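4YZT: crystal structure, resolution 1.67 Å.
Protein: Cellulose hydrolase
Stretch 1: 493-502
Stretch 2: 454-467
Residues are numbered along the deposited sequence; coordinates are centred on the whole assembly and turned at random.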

# COMPACT_ATOMS: atom_id res chain seq x y z
N ASP A 493 3.10 17.33 2.11
CA ASP A 493 2.61 18.67 2.41
C ASP A 493 1.97 18.81 3.80
O ASP A 493 2.00 19.89 4.39
CB ASP A 493 1.57 19.12 1.38
CG ASP A 493 2.15 19.26 -0.01
OD1 ASP A 493 3.36 19.56 -0.12
OD2 ASP A 493 1.38 19.10 -0.98
N PHE A 494 1.35 17.74 4.30
CA PHE A 494 0.65 17.87 5.58
C PHE A 494 0.54 16.55 6.31
O PHE A 494 0.67 15.48 5.72
CB PHE A 494 -0.77 18.45 5.39
CG PHE A 494 -1.71 17.55 4.61
CD1 PHE A 494 -2.39 16.51 5.24
CD2 PHE A 494 -1.92 17.76 3.25
CE1 PHE A 494 -3.26 15.68 4.53
CE2 PHE A 494 -2.80 16.94 2.54
CZ PHE A 494 -3.47 15.90 3.18
N TYR A 495 0.29 16.63 7.61
CA TYR A 495 -0.03 15.43 8.38
C TYR A 495 -0.70 15.78 9.70
O TYR A 495 -0.71 16.94 10.12
CB TYR A 495 1.23 14.58 8.65
CG TYR A 495 2.37 15.29 9.37
CD1 TYR A 495 3.25 16.13 8.69
CD2 TYR A 495 2.58 15.10 10.73
CE1 TYR A 495 4.30 16.77 9.36
CE2 TYR A 495 3.63 15.74 11.41
CZ TYR A 495 4.48 16.57 10.71
OH TYR A 495 5.52 17.19 11.38
N GLU A 496 -1.30 14.76 10.30
CA GLU A 496 -1.81 14.81 11.66
C GLU A 496 -0.92 13.95 12.54
O GLU A 496 -0.53 12.85 12.15
CB GLU A 496 -3.26 14.32 11.73
CG GLU A 496 -3.82 14.23 13.16
CD GLU A 496 -5.21 13.60 13.24
OE1 GLU A 496 -5.66 13.34 14.39
OE2 GLU A 496 -5.85 13.36 12.19
N LYS A 497 -0.58 14.43 13.74
CA LYS A 497 0.16 13.60 14.68
C LYS A 497 -0.24 13.91 16.11
O LYS A 497 -0.20 15.07 16.54
CB LYS A 497 1.67 13.77 14.51
CG LYS A 497 2.47 12.81 15.39
CD LYS A 497 3.96 12.95 15.19
CE LYS A 497 4.72 11.96 16.06
NZ LYS A 497 4.52 10.53 15.66
N ASP A 498 -0.62 12.87 16.85
CA ASP A 498 -1.02 13.00 18.25
C ASP A 498 -2.05 14.12 18.46
O ASP A 498 -1.98 14.88 19.43
CB ASP A 498 0.21 13.23 19.11
CG ASP A 498 1.18 12.05 19.06
OD1 ASP A 498 0.72 10.90 18.82
OD2 ASP A 498 2.39 12.27 19.23
N GLY A 499 -3.00 14.22 17.53
CA GLY A 499 -4.12 15.13 17.67
C GLY A 499 -3.88 16.56 17.19
O GLY A 499 -4.80 17.37 17.21
N ASP A 500 -2.65 16.86 16.78
CA ASP A 500 -2.31 18.17 16.25
C ASP A 500 -2.15 18.14 14.72
O ASP A 500 -1.86 17.10 14.12
CB ASP A 500 -1.01 18.69 16.90
CG ASP A 500 -1.11 18.77 18.41
OD1 ASP A 500 -2.14 19.26 18.93
OD2 ASP A 500 -0.16 18.34 19.09
N LEU A 501 -2.36 19.29 14.09
CA LEU A 501 -2.25 19.42 12.65
C LEU A 501 -0.91 20.05 12.28
O LEU A 501 -0.40 20.91 13.00
CB LEU A 501 -3.40 20.28 12.12
CG LEU A 501 -4.80 19.81 12.51
CD1 LEU A 501 -5.85 20.88 12.21
CD2 LEU A 501 -5.15 18.51 11.78
N TYR A 502 -0.36 19.63 11.14
CA TYR A 502 0.96 20.10 10.71
C TYR A 502 0.97 20.46 9.23
O TYR A 502 0.42 19.73 8.41
CB TYR A 502 2.02 19.03 10.97
CG TYR A 502 2.35 18.78 12.43
CD1 TYR A 502 3.43 19.41 13.03
CD2 TYR A 502 1.59 17.90 13.19
CE1 TYR A 502 3.74 19.18 14.37
CE2 TYR A 502 1.88 17.66 14.52
CZ TYR A 502 2.96 18.30 15.11
OH TYR A 502 3.27 18.08 16.43
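Stretch 2, residues 454-467: IPASLNGTKLATVK

Stretch 2 pairs with one edge of the hairpin of stretch 1, whose strands 494-497 and 500-502 are joined by a type I' turn from Lys 497 to Asp 500, and folds back over the face carrying Phe 494, Glu 496 and Leu 501. It begins extended beside the second strand, where Leu 501 and Ile 454 form an antiparallel hydrogen-bonded pair: Ile 454 N to Leu 501 O is 2.7 Å and Leu 501 N to Ile 454 O 3.1 Å, with the two side chains on the same face of the sheet (CB to CB of Leu 501 and Ile 454, 4.2 Å). Past Pro 455 the partner is a side chain, Asp 500 OD1, which accepts from Ala 456 N at 3.1 Å. The carbonyls of Gly 499 and Ala 456 offer each other no donor; instead, water 1 bridges Gly 499 O and Leu 458 N, 2.7 Å from each. A second type I' turn, Leu 458 to Thr 461, with positive phi at Asn 459 and Gly 460, then reverses the chain. It returns as strand 462-467, antiparallel to strand 494-497 at 179°, the axes 7.9 Å apart at closest approach, a spacing filled by side chains. Leu 501 is the central bump: its CD2 lies 4.4 Å from Leu 458 CD1 and 4.2 Å from Leu 463 CD1, while its CG lies 4.5 Å from Ala 456 CB. Phe 494 fills the hollow between Leu 463, Thr 465 and Val 466, with Val 466 CG2 over one face of the Phe 494 ring, 3.6 Å from the ring centroid in a CH-pi contact; Leu 463 CD2 approaches Phe 494 CD1 to 3.7 Å, and Phe 494 CZ reaches Thr 465 CA at 3.8 Å. Extended Glu 496 reaches across, its OE2 accepting from Leu 463 N at 3.2 Å. Water 2 links Glu 496 OE1 (2.7 Å) to Thr 461 O (2.8 Å).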

# COMPACT_ATOMS: atom_id res chain seq x y z
N ILE A 454 0.25 23.13 14.46
CA ILE A 454 -1.01 23.77 14.77
C ILE A 454 -1.72 22.95 15.85
O ILE A 454 -2.43 22.00 15.55
CB ILE A 454 -1.89 23.90 13.51
CG1 ILE A 454 -1.13 24.70 12.43
CG2 ILE A 454 -3.23 24.54 13.85
CD1 ILE A 454 -1.48 24.33 10.99
N PRO A 455 -1.51 23.30 17.13
CA PRO A 455 -2.16 22.56 18.23
C PRO A 455 -3.68 22.56 18.08
O PRO A 455 -4.27 23.58 17.72
CB PRO A 455 -1.73 23.33 19.48
CG PRO A 455 -0.44 23.99 19.09
CD PRO A 455 -0.63 24.36 17.63
N ALA A 456 -4.30 21.42 18.32
CA ALA A 456 -5.73 21.30 18.12
C ALA A 456 -6.37 20.35 19.13
O ALA A 456 -5.71 19.46 19.68
CB ALA A 456 -6.02 20.82 16.69
N SER A 457 -7.66 20.58 19.40
CA SER A 457 -8.52 19.59 20.03
C SER A 457 -9.51 19.16 18.97
O SER A 457 -10.51 19.85 18.75
CB SER A 457 -9.27 20.16 21.24
OG SER A 457 -8.39 20.77 22.18
N LEU A 458 -9.24 18.04 18.31
CA LEU A 458 -10.08 17.64 17.18
C LEU A 458 -11.43 17.04 17.61
O LEU A 458 -12.36 16.91 16.80
CB LEU A 458 -9.31 16.65 16.29
CG LEU A 458 -8.11 17.29 15.58
CD1 LEU A 458 -7.29 16.23 14.85
CD2 LEU A 458 -8.56 18.38 14.61
N ASN A 459 -11.53 16.69 18.88
CA ASN A 459 -12.79 16.29 19.50
C ASN A 459 -13.50 15.18 18.73
O ASN A 459 -14.71 15.23 18.54
CB ASN A 459 -13.73 17.50 19.64
CG ASN A 459 -13.19 18.54 20.61
OD1 ASN A 459 -12.45 18.21 21.53
ND2 ASN A 459 -13.59 19.80 20.41
N GLY A 460 -12.74 14.18 18.30
CA GLY A 460 -13.32 13.02 17.65
C GLY A 460 -13.24 13.05 16.14
O GLY A 460 -13.44 12.02 15.48
N THR A 461 -12.95 14.22 15.58
CA THR A 461 -12.83 14.33 14.14
C THR A 461 -11.44 13.86 13.69
O THR A 461 -10.53 13.73 14.51
CB THR A 461 -13.08 15.76 13.63
OG1 THR A 461 -12.02 16.62 14.05
CG2 THR A 461 -14.41 16.29 14.14
N LYS A 462 -11.30 13.61 12.39
CA LYS A 462 -10.05 13.11 11.82
C LYS A 462 -9.68 13.91 10.59
O LYS A 462 -10.55 14.33 9.83
CB LYS A 462 -10.15 11.62 11.45
CG LYS A 462 -10.65 10.71 12.57
CD LYS A 462 -11.04 9.36 12.00
CE LYS A 462 -11.43 8.39 13.10
NZ LYS A 462 -11.79 7.06 12.51
N LEU A 463 -8.38 14.10 10.38
CA LEU A 463 -7.94 14.84 9.21
C LEU A 463 -8.20 14.06 7.92
O LEU A 463 -7.91 12.86 7.84
CB LEU A 463 -6.45 15.17 9.31
CG LEU A 463 -5.85 15.96 8.15
CD1 LEU A 463 -6.52 17.33 8.01
CD2 LEU A 463 -4.35 16.08 8.37
N ALA A 464 -8.77 14.73 6.92
CA ALA A 464 -9.06 14.12 5.63
C ALA A 464 -8.12 14.63 4.53
O ALA A 464 -7.43 13.85 3.88
CB ALA A 464 -10.50 14.39 5.25
N THR A 465 -8.12 15.95 4.33
CA THR A 465 -7.22 16.57 3.36
C THR A 465 -7.05 18.06 3.70
O THR A 465 -7.66 18.56 4.65
CB THR A 465 -7.74 16.39 1.91
OG1 THR A 465 -6.77 16.91 0.98
CG2 THR A 465 -9.05 17.11 1.71
N VAL A 466 -6.20 18.76 2.96
CA VAL A 466 -5.96 20.17 3.21
C VAL A 466 -5.86 20.91 1.87
O VAL A 466 -5.27 20.38 0.94
CB VAL A 466 -4.64 20.42 4.00
CG1 VAL A 466 -4.56 21.88 4.46
CG2 VAL A 466 -4.52 19.47 5.18
N LYS A 467 -6.43 22.12 1.78
CA LYS A 467 -6.17 22.98 0.62
C LYS A 467 -5.58 24.30 1.11
O LYS A 467 -5.77 24.69 2.28
CB LYS A 467 -7.44 23.23 -0.21
CG LYS A 467 -8.58 23.89 0.56
CD LYS A 467 -9.67 24.41 -0.38
CE LYS A 467 -10.90 24.89 0.38
NZ LYS A 467 -11.99 25.34 -0.55
O HOH W 1 -6.92 16.63 18.70
O HOH W 2 -8.04 12.90 15.48